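Local structure of DyP-type peroxidase (Pleurotus ostreatus PC15, 6FSK) at residues Gly110-Lys115 with Ile431-Gly436; Thr121-Ala126 with Val463-Glu468; Pro425-Ile430 with Gly438-Ser443. The protein probably oxidises dyes and other substrates, Mn(II) among them, with hydrogen peroxide through a bound heme b, as a fungal dye-decolorizing peroxidase. The protein carries 1 engineered substitution. All blocks are in the same frame, centred on the assembly; numbering follows the deposited sequence.

Contact 1: Gly110-Lys115 with Ile431-Gly436; sequences GDPGSK and IGQKVG. With HEM (protoporphyrin IX containing Fe), chain C.
Asp111 OD1 is gripped by two donors: Gln433 NE2 reaches it across the contact at 2.9 Å, and Arg243 of strand 238-247 holds it in a salt bridge. The amide bond is almost straight, 178° at the hydrogen, and arrives on the anti side of the carboxylate, somewhat out of its plane, whereas the acceptor lies in the plane of the Gln433 amide. The two flat groups are turned 71° against each other. OD2, the other carboxylate oxygen, accepts from Trp124 NE1, so both oxygens are satisfied by protein donors. The second hydrogen of Gln433 NE2 is taken by Leu109 O, which fixes the flip of the amide and leaves OE1 facing Pro112, 3.8 Å from Pro112 CD.

The Gln433 side chain runs extended beyond CG and lies against the backbone of Gly110, CB 3.4 Å from Gly110 O. Gly110 ends helix 102-109 in a Schellman motif; its phi of 101° suits glycine, and a CB here would run into Gln433 CB. Val435 CG2 touches Gly110 CA at 4.0 Å. Toward the surface, water takes over the pairing: one molecule donates to both Gly110 O and Lys434 O, and a second donates to Asp111 O while accepting from Gly436 N.

At the inner end of 431-436, Ile431 lays CG2 3.4 Å from the heme meso carbon CHC and CD1 against pyrrole C. Segment 431-436 therefore lines the heme pocket through Ile431 and, two residues on, meets the C-terminal end of helix 102-109. With Arg243 and two hydrogen bonds sharing its charge, the buried Asp111 carboxylate is likely to remain ionised.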
loop_
_atom_site.group_PDB
_atom_site.type_symbol
_atom_site.label_atom_id
_atom_site.label_comp_id
_atom_site.label_asym_id
_atom_site.label_seq_id
_atom_site.Cartn_x
_atom_site.Cartn_y
_atom_site.Cartn_z
ATOM N N GLY A 110 -12.264 -9.482 3.160
ATOM C CA GLY A 110 -12.831 -10.115 1.983
ATOM C C GLY A 110 -11.966 -11.161 1.305
ATOM O O GLY A 110 -12.315 -11.608 0.194
ATOM N N ASP A 111 -10.880 -11.569 1.927
ATOM C CA ASP A 111 -9.955 -12.519 1.350
ATOM C C ASP A 111 -10.686 -13.848 1.137
ATOM O O ASP A 111 -11.505 -14.259 1.929
ATOM C CB ASP A 111 -8.764 -12.797 2.253
ATOM C CG ASP A 111 -7.724 -11.659 2.269
ATOM O OD1 ASP A 111 -8.120 -10.522 1.923
ATOM O OD2 ASP A 111 -6.561 -11.866 2.680
ATOM N N PRO A 112 -10.302 -14.536 0.061
ATOM C CA PRO A 112 -10.744 -15.948 -0.073
ATOM C C PRO A 112 -10.308 -16.781 1.119
ATOM O O PRO A 112 -9.240 -16.540 1.729
ATOM C CB PRO A 112 -10.049 -16.425 -1.339
ATOM C CG PRO A 112 -9.618 -15.190 -2.084
ATOM C CD PRO A 112 -9.307 -14.189 -0.968
ATOM N N GLY A 113 -11.118 -17.777 1.482
ATOM C CA GLY A 113 -10.803 -18.526 2.671
ATOM C C GLY A 113 -11.898 -19.517 2.965
ATOM O O GLY A 113 -12.779 -19.645 2.155
ATOM N N SER A 114 -11.747 -20.196 4.084
ATOM C CA SER A 114 -12.808 -21.133 4.530
ATOM C C SER A 114 -13.006 -21.020 5.980
ATOM O O SER A 114 -12.157 -20.507 6.700
ATOM C CB SER A 114 -12.440 -22.559 4.118
ATOM O OG SER A 114 -11.153 -22.879 4.590
ATOM N N LYS A 115 -14.155 -21.531 6.443
ATOM C CA LYS A 115 -14.553 -21.457 7.835
ATOM C C LYS A 115 -14.884 -22.829 8.363
ATOM O O LYS A 115 -15.383 -23.652 7.637
ATOM C CB LYS A 115 -15.758 -20.557 8.053
ATOM C CG LYS A 115 -15.522 -19.111 7.668
ATOM C CD LYS A 115 -16.603 -18.202 8.227
ATOM C CE LYS A 115 -16.377 -17.951 9.709
ATOM N NZ LYS A 115 -17.231 -16.853 10.143
ATOM N N ILE A 431 -8.745 -3.953 -6.425
ATOM C CA ILE A 431 -8.618 -4.533 -5.090
ATOM C C ILE A 431 -9.916 -4.884 -4.371
ATOM O O ILE A 431 -9.884 -5.487 -3.314
ATOM C CB ILE A 431 -7.762 -3.639 -4.110
ATOM C CG1 ILE A 431 -8.444 -2.278 -3.865
ATOM C CG2 ILE A 431 -6.385 -3.382 -4.621
ATOM C CD1 ILE A 431 -8.032 -1.543 -2.636
ATOM N N GLY A 432 -11.055 -4.470 -4.915
ATOM C CA GLY A 432 -12.320 -4.745 -4.155
ATOM C C GLY A 432 -12.622 -6.217 -4.010
ATOM O O GLY A 432 -12.437 -6.969 -5.017
ATOM N N GLN A 433 -12.998 -6.679 -2.827
ATOM C CA GLN A 433 -13.261 -8.081 -2.581
ATOM C C GLN A 433 -14.652 -8.227 -2.069
ATOM O O GLN A 433 -15.162 -7.352 -1.305
ATOM C CB GLN A 433 -12.294 -8.618 -1.515
ATOM C CG GLN A 433 -10.873 -8.606 -1.995
ATOM C CD GLN A 433 -9.901 -9.407 -1.128
ATOM O OE1 GLN A 433 -9.296 -10.397 -1.616
ATOM N NE2 GLN A 433 -9.785 -9.023 0.128
ATOM N N LYS A 434 -15.308 -9.314 -2.455
ATOM C CA LYS A 434 -16.675 -9.564 -1.991
ATOM C C LYS A 434 -16.537 -10.787 -1.045
ATOM O O LYS A 434 -16.130 -11.885 -1.490
ATOM C CB LYS A 434 -17.615 -9.854 -3.169
ATOM C CG LYS A 434 -19.065 -10.083 -2.672
ATOM C CD LYS A 434 -20.004 -9.967 -3.884
ATOM C CE LYS A 434 -21.266 -9.336 -3.628
ATOM N NZ LYS A 434 -22.103 -9.404 -4.838
ATOM N N VAL A 435 -16.937 -10.643 0.224
ATOM C CA VAL A 435 -16.952 -11.730 1.169
ATOM C C VAL A 435 -17.799 -12.921 0.608
ATOM O O VAL A 435 -18.909 -12.718 0.122
ATOM C CB VAL A 435 -17.580 -11.232 2.475
ATOM C CG1 VAL A 435 -17.925 -12.409 3.418
ATOM C CG2 VAL A 435 -16.636 -10.240 3.203
ATOM N N GLY A 436 -17.184 -14.081 0.624
ATOM C CA GLY A 436 -17.751 -15.281 -0.016
ATOM C C GLY A 436 -17.379 -15.512 -1.412
ATOM O O GLY A 436 -17.781 -16.519 -2.011
HETATM C CHA HEM C . -2.985 4.400 -6.068
HETATM C CHB HEM C . -2.237 0.150 -8.217
HETATM C CHC HEM C . -3.338 -2.059 -4.083
HETATM C CHD HEM C . -4.395 2.185 -1.998
HETATM C C1A HEM C . -2.667 3.457 -7.047
HETATM C C2A HEM C . -2.258 3.738 -8.388
HETATM C C3A HEM C . -2.002 2.561 -8.977
HETATM C C4A HEM C . -2.331 1.548 -8.020
HETATM C CMA HEM C . -1.606 2.342 -10.397
HETATM C CAA HEM C . -2.176 5.126 -9.003
HETATM C CBA HEM C . -0.834 5.845 -8.949
HETATM C CGA HEM C . -0.458 6.280 -7.558
HETATM O O1A HEM C . -1.002 7.259 -7.043
HETATM O O2A HEM C . 0.442 5.632 -6.966
HETATM C C1B HEM C . -2.474 -0.870 -7.290
HETATM C C2B HEM C . -2.287 -2.234 -7.492
HETATM C C3B HEM C . -2.554 -2.899 -6.337
HETATM C C4B HEM C . -2.956 -1.846 -5.393
HETATM C CMB HEM C . -1.895 -2.889 -8.793
HETATM C CAB HEM C . -2.551 -4.328 -5.955
HETATM C CBB HEM C . -1.865 -5.244 -6.605
HETATM C C1C HEM C . -3.806 -1.178 -3.157
HETATM C C2C HEM C . -4.315 -1.419 -1.873
HETATM C C3C HEM C . -4.649 -0.241 -1.270
HETATM C C4C HEM C . -4.267 0.797 -2.198
HETATM C CMC HEM C . -4.433 -2.792 -1.267
HETATM C CAC HEM C . -5.299 0.087 0.028
HETATM C CBC HEM C . -6.143 -0.744 0.673
HETATM C C1D HEM C . -4.021 3.136 -2.952
HETATM C C2D HEM C . -4.017 4.590 -2.599
HETATM C C3D HEM C . -3.567 5.202 -3.760
HETATM C C4D HEM C . -3.399 4.141 -4.739
HETATM C CMD HEM C . -4.351 5.233 -1.313
HETATM C CAD HEM C . -3.416 6.695 -4.030
HETATM C CBD HEM C . -4.690 7.347 -4.465
HETATM C CGD HEM C . -4.534 8.842 -4.595
HETATM O O1D HEM C . -4.943 9.296 -5.692
HETATM O O2D HEM C . -3.956 9.479 -3.737
HETATM N NA HEM C . -2.821 2.086 -6.835
HETATM N NB HEM C . -2.959 -0.647 -6.044
HETATM N NC HEM C . -3.908 0.215 -3.389
HETATM N ND HEM C . -3.724 2.943 -4.238
HETATM FE FE HEM C . -3.426 1.163 -5.159
HETATM O O HOH W 1 -13.800 -13.705 -0.720
HETATM O O HOH W 2 -14.367 -14.736 0.841
#

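Contact 2: Thr121-Ala126 with Val463-Glu468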
loop_
_atom_site.group_PDB
_atom_site.type_symbol
_atom_site.label_atom_id
_atom_site.label_comp_id
_atom_site.label_asym_id
_atom_site.label_seq_id
_atom_site.Cartn_x
_atom_site.Cartn_y
_atom_site.Cartn_z
ATOM N N THR A 121 -9.898 -19.415 8.028
ATOM C CA THR A 121 -8.562 -19.537 7.568
ATOM C C THR A 121 -8.479 -18.945 6.200
ATOM O O THR A 121 -9.143 -19.405 5.300
ATOM C CB THR A 121 -8.127 -21.012 7.519
ATOM O OG1 THR A 121 -8.351 -21.518 8.814
ATOM C CG2 THR A 121 -6.637 -21.181 7.182
ATOM N N PRO A 122 -7.666 -17.874 6.003
ATOM C CA PRO A 122 -7.589 -17.333 4.658
ATOM C C PRO A 122 -6.828 -18.287 3.734
ATOM O O PRO A 122 -5.927 -19.081 4.231
ATOM C CB PRO A 122 -6.701 -16.051 4.859
ATOM C CG PRO A 122 -6.055 -16.214 6.087
ATOM C CD PRO A 122 -6.862 -17.099 6.976
ATOM N N ALA A 123 -7.087 -18.180 2.433
ATOM C CA ALA A 123 -6.412 -19.031 1.437
ATOM C C ALA A 123 -5.089 -18.374 1.122
ATOM O O ALA A 123 -4.874 -17.728 0.089
ATOM C CB ALA A 123 -7.241 -19.187 0.234
ATOM N N TRP A 124 -4.157 -18.549 2.059
ATOM C CA TRP A 124 -2.828 -17.967 1.967
ATOM C C TRP A 124 -1.725 -19.035 1.868
ATOM O O TRP A 124 -1.963 -20.220 2.208
ATOM C CB TRP A 124 -2.538 -17.160 3.225
ATOM C CG TRP A 124 -3.303 -15.845 3.326
ATOM C CD1 TRP A 124 -4.052 -15.278 2.426
ATOM C CD2 TRP A 124 -3.257 -14.968 4.444
ATOM N NE1 TRP A 124 -4.571 -14.046 2.884
ATOM C CE2 TRP A 124 -4.046 -13.829 4.119
ATOM C CE3 TRP A 124 -2.499 -14.966 5.630
ATOM C CZ2 TRP A 124 -4.179 -12.769 4.973
ATOM C CZ3 TRP A 124 -2.656 -13.938 6.511
ATOM C CH2 TRP A 124 -3.464 -12.798 6.115
ATOM N N GLU A 125 -0.559 -18.636 1.388
ATOM C CA GLU A 125 0.564 -19.540 1.457
ATOM C C GLU A 125 0.817 -19.983 2.888
ATOM O O GLU A 125 0.640 -19.268 3.883
ATOM C CB GLU A 125 1.820 -18.907 0.904
ATOM C CG GLU A 125 1.731 -18.542 -0.542
ATOM C CD GLU A 125 2.985 -18.143 -1.168
ATOM O OE1 GLU A 125 4.009 -17.998 -0.456
ATOM O OE2 GLU A 125 2.936 -17.895 -2.399
ATOM N N ALA A 126 1.248 -21.245 3.083
ATOM C CA ALA A 126 1.364 -21.814 4.426
ATOM C C ALA A 126 2.112 -21.038 5.471
ATOM O O ALA A 126 1.655 -20.923 6.624
ATOM C CB ALA A 126 1.890 -23.244 4.306
ATOM N N VAL A 463 -4.993 -11.346 -6.002
ATOM C CA VAL A 463 -5.240 -12.482 -5.111
ATOM C C VAL A 463 -4.303 -12.349 -3.886
ATOM O O VAL A 463 -3.080 -12.452 -4.033
ATOM C CB VAL A 463 -4.885 -13.710 -5.806
ATOM C CG1 VAL A 463 -5.158 -14.952 -4.915
ATOM C CG2 VAL A 463 -5.791 -13.907 -7.069
ATOM N N PRO A 464 -4.815 -12.073 -2.696
ATOM C CA PRO A 464 -3.948 -12.034 -1.544
ATOM C C PRO A 464 -3.490 -13.414 -1.123
ATOM O O PRO A 464 -4.332 -14.324 -1.047
ATOM C CB PRO A 464 -4.827 -11.429 -0.478
ATOM C CG PRO A 464 -6.251 -11.785 -0.887
ATOM C CD PRO A 464 -6.232 -11.871 -2.355
ATOM N N ARG A 465 -2.177 -13.569 -0.864
ATOM C CA ARG A 465 -1.649 -14.834 -0.430
ATOM C C ARG A 465 -0.878 -14.783 0.866
ATOM O O ARG A 465 -0.202 -15.772 1.254
ATOM C CB ARG A 465 -0.829 -15.409 -1.556
ATOM C CG ARG A 465 -1.668 -15.814 -2.776
ATOM C CD ARG A 465 -2.521 -17.068 -2.584
ATOM N NE ARG A 465 -1.673 -18.277 -2.505
ATOM C CZ ARG A 465 -2.043 -19.411 -1.949
ATOM N NH1 ARG A 465 -3.218 -19.517 -1.410
ATOM N NH2 ARG A 465 -1.224 -20.453 -2.041
ATOM N N GLY A 466 -1.024 -13.686 1.608
ATOM C CA GLY A 466 -0.382 -13.567 2.886
ATOM C C GLY A 466 -0.434 -12.120 3.344
ATOM O O GLY A 466 -0.696 -11.215 2.542
ATOM N N GLY A 467 -0.168 -11.929 4.619
ATOM C CA GLY A 467 -0.166 -10.567 5.145
ATOM C C GLY A 467 -0.051 -10.564 6.619
ATOM O O GLY A 467 -0.284 -11.557 7.262
ATOM N N GLU A 468 0.416 -9.454 7.186
ATOM C CA GLU A 468 0.297 -9.220 8.632
ATOM C C GLU A 468 0.401 -7.711 8.888
ATOM O O GLU A 468 0.796 -6.930 7.997
ATOM C CB GLU A 468 1.327 -10.036 9.405
ATOM C CG GLU A 468 1.304 -9.992 10.940
ATOM C CD GLU A 468 -0.059 -10.300 11.578
ATOM O OE1 GLU A 468 -0.147 -11.343 12.294
ATOM O OE2 GLU A 468 -1.072 -9.548 11.477
HETATM O O HOH W 3 -6.267 -16.138 -1.649
HETATM O O HOH W 4 0.925 -18.556 -3.798
#
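Trp124 lays one face of its indole over the backbone of Gly466 and Gly467. Gly466 CA makes a CH-pi contact with the five-membered ring, 3.7 Å from its centroid and 18° off the normal, while Gly467 N lies over the same face, offset toward the rim. At the far end of the six-membered ring, Trp124 CZ3 comes within 3.4 Å of Gly467 O. Pro122 CG covers the opposite face, over the centre of the ring, which sandwiches the indole between its own segment and the strand. The bond from the indole N-H to Asp111 also fixes the rotation of the ring. The buried Gly467 N has no hydrogen-bonding partner in the model.

Strand 462-472 is a central member of the eight-stranded antiparallel sheet, between strands 74-80 and 238-247, and the loop leaving the short hairpin of strands 113-116 and 119-122 crosses it here. That loop contains an inverse gamma turn centred on Ala123. Beyond the turn Glu125 N donates to Arg465 O at 2.9 Å.

Arg465 folds back over the loop, bent at chi2 and chi3. One face of its guanidinium rests on Glu125 N and Trp124 C, and NH1 gives a weak bond to Ala123 O, 2.9 Å long but only 133° at the hydrogen. Glu125 crosses the arginine at about a right angle with its CG 3.8 Å from Arg465 NH2. Their charges are bridged by a water that accepts from Arg465 NE and donates to Glu125 OE2; another water donates to both Ala123 O and Pro464 O.

Contact 3: Pro425-Ile430 with Gly438-Ser443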
loop_
_atom_site.group_PDB
_atom_site.type_symbol
_atom_site.label_atom_id
_atom_site.label_comp_id
_atom_site.label_asym_id
_atom_site.label_seq_id
_atom_site.Cartn_x
_atom_site.Cartn_y
_atom_site.Cartn_z
ATOM N N PRO A 425 -21.997 2.488 -7.791
ATOM C CA PRO A 425 -20.687 2.493 -8.415
ATOM C C PRO A 425 -20.100 1.113 -8.669
ATOM O O PRO A 425 -19.457 0.898 -9.676
ATOM C CB PRO A 425 -19.818 3.236 -7.389
ATOM C CG PRO A 425 -20.821 4.289 -6.897
ATOM C CD PRO A 425 -22.043 3.450 -6.662
ATOM N N GLY A 426 -20.330 0.199 -7.752
ATOM C CA GLY A 426 -19.727 -1.105 -7.768
ATOM C C GLY A 426 -18.391 -1.173 -7.084
ATOM O O GLY A 426 -18.037 -0.305 -6.263
ATOM N N PHE A 427 -17.753 -2.290 -7.286
ATOM C CA PHE A 427 -16.483 -2.584 -6.653
ATOM C C PHE A 427 -15.309 -1.847 -7.311
ATOM O O PHE A 427 -15.273 -1.628 -8.530
ATOM C CB PHE A 427 -16.165 -4.131 -6.676
ATOM C CG PHE A 427 -17.017 -4.907 -5.724
ATOM C CD1 PHE A 427 -18.321 -5.181 -6.046
ATOM C CD2 PHE A 427 -16.556 -5.286 -4.508
ATOM C CE1 PHE A 427 -19.152 -5.883 -5.168
ATOM C CE2 PHE A 427 -17.376 -5.971 -3.611
ATOM C CZ PHE A 427 -18.681 -6.260 -3.961
ATOM N N ASP A 428 -14.300 -1.565 -6.485
ATOM C CA ASP A 428 -12.978 -1.258 -6.980
ATOM C C ASP A 428 -12.527 -2.526 -7.723
ATOM O O ASP A 428 -12.539 -3.634 -7.145
ATOM C CB ASP A 428 -12.085 -0.996 -5.798
ATOM C CG ASP A 428 -10.674 -0.719 -6.161
ATOM O OD1 ASP A 428 -10.052 -1.454 -7.002
ATOM O OD2 ASP A 428 -10.070 0.249 -5.561
ATOM N N ALA A 429 -12.261 -2.425 -9.026
ATOM C CA ALA A 429 -11.979 -3.625 -9.807
ATOM C C ALA A 429 -10.562 -4.071 -9.704
ATOM O O ALA A 429 -10.190 -5.137 -10.190
ATOM C CB ALA A 429 -12.362 -3.380 -11.271
ATOM N N ILE A 430 -9.740 -3.310 -9.045
ATOM C CA ILE A 430 -8.355 -3.746 -8.814
ATOM C C ILE A 430 -8.256 -4.532 -7.503
ATOM O O ILE A 430 -7.778 -5.638 -7.458
ATOM C CB ILE A 430 -7.372 -2.547 -8.822
ATOM C CG1 ILE A 430 -7.483 -1.778 -10.105
ATOM C CG2 ILE A 430 -5.956 -2.996 -8.528
ATOM C CD1 ILE A 430 -7.070 -2.518 -11.345
ATOM N N GLY A 438 -18.384 -14.030 -4.197
ATOM C CA GLY A 438 -19.467 -13.914 -5.211
ATOM C C GLY A 438 -19.252 -12.902 -6.314
ATOM O O GLY A 438 -18.164 -12.363 -6.447
ATOM N N ILE A 439 -20.325 -12.527 -7.001
ATOM C CA ILE A 439 -20.264 -11.772 -8.233
ATOM C C ILE A 439 -19.931 -10.314 -7.884
ATOM O O ILE A 439 -20.620 -9.738 -7.021
ATOM C CB ILE A 439 -21.714 -11.696 -8.834
ATOM C CG1 ILE A 439 -22.171 -13.093 -9.268
ATOM C CG2 ILE A 439 -21.738 -10.772 -10.043
ATOM C CD1 ILE A 439 -21.139 -13.750 -10.201
ATOM N N ARG A 440 -18.859 -9.764 -8.488
ATOM C CA ARG A 440 -18.578 -8.319 -8.447
ATOM C C ARG A 440 -18.848 -7.620 -9.773
ATOM O O ARG A 440 -18.657 -8.221 -10.866
ATOM C CB ARG A 440 -17.117 -8.125 -8.070
ATOM C CG ARG A 440 -16.769 -8.534 -6.682
ATOM C CD ARG A 440 -15.292 -8.372 -6.277
ATOM N NE ARG A 440 -14.514 -9.116 -7.230
ATOM C CZ ARG A 440 -13.585 -8.608 -8.011
ATOM N NH1 ARG A 440 -13.054 -7.412 -7.789
ATOM N NH2 ARG A 440 -13.117 -9.361 -8.997
ATOM N N GLN A 441 -19.325 -6.405 -9.726
ATOM C CA GLN A 441 -19.653 -5.577 -10.907
ATOM C C GLN A 441 -19.055 -4.192 -10.669
ATOM O O GLN A 441 -18.805 -3.775 -9.501
ATOM C CB GLN A 441 -21.203 -5.401 -10.972
ATOM C CG GLN A 441 -21.770 -6.667 -11.533
ATOM C CD GLN A 441 -23.273 -6.945 -11.612
ATOM O OE1 GLN A 441 -24.176 -6.091 -11.723
ATOM N NE2 GLN A 441 -23.516 -8.207 -11.694
ATOM N N ILE A 442 -18.832 -3.496 -11.786
ATOM C CA ILE A 442 -18.393 -2.146 -11.829
ATOM C C ILE A 442 -19.210 -1.360 -12.823
ATOM O O ILE A 442 -19.368 -1.816 -13.955
ATOM C CB ILE A 442 -16.876 -1.966 -11.988
ATOM C CG1 ILE A 442 -16.539 -0.479 -11.919
ATOM C CG2 ILE A 442 -16.366 -2.609 -13.271
ATOM C CD1 ILE A 442 -15.053 -0.196 -11.769
ATOM N N SER A 443 -19.804 -0.227 -12.418
ATOM C CA SER A 443 -20.597 0.602 -13.334
ATOM C C SER A 443 -19.831 1.836 -13.706
ATOM O O SER A 443 -18.780 2.147 -13.123
ATOM C CB SER A 443 -21.923 0.979 -12.639
ATOM O OG SER A 443 -21.730 1.985 -11.686
HETATM O O HOH W 5 -10.764 -7.691 -9.702
#
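Phe427 and Arg440 form the tightly packed part of the contact, with Arg440 CG set over the centre of the phenyl ring. This CH-pi contact spans 3.6 Å from CG to the ring centroid, 7° off the normal; CB and CD of Arg440 lie against the same ring. Gln441 O sits at the ring edge, in its plane, and accepts from Phe427 N. An alanine in place of Phe427 would probably open a gap beneath the aliphatic part of Arg440 and leave its guanidinium less firmly placed.

Beside this pair, Ser443 N donates to Pro425 O at 3.0 Å, and Ile442 CD1 packs on Phe427 O and Ala429 CB. The two backbone bonds flank a single beta bridge between Gly426 and Ile442, on the far side of strand 441-443 from its hairpin partner 453-455. At Gly426 the chain runs so close, its CA 3.3 Å from Gln441 O, that a CB would clash with the strand.

The other end is looser and partly hydrated. A bend at chi3 (-56°) turns Arg440 NE off the line of the chain, and the guanidinium beyond it lies beside 428-430, yet NH1 stays 3.9 Å from Asp428 O. A water links the two segments instead, accepting from Arg440 NH2 and donating to Ala429 O, while NH1 makes a weak hydrogen bond to Gly432 O. Asp428 points away from the strand: its OD1 closes an Asx turn with Ile430 N and also accepts from Ile431 N, and its OD2 accepts from ND1 of His329, the axial heme ligand.

The three contacts lie on one side of the chain's centre. Contacts 1 and 2, with centres about 11 Å apart, share the hairpin of strands 113-116 and 119-122, just beyond whose open end Pro112 O lies 2.8 Å from Ala123 N; Pro464 of contact 2 also packs against contact 1, its CG 3.4 Å from Gln433 OE1. Contact 3 is about 13 Å from contact 1, centre to centre, and joined to it by Lys434 NZ, 2.7 Å from Ile439 O. Contacts 2 and 3 do not touch. Ile430 of contact 3 and Ile431 of contact 1 are consecutive residues of the heme pocket, whereas the Pro464 side chain of contact 2 stays about 9 Å from the heme.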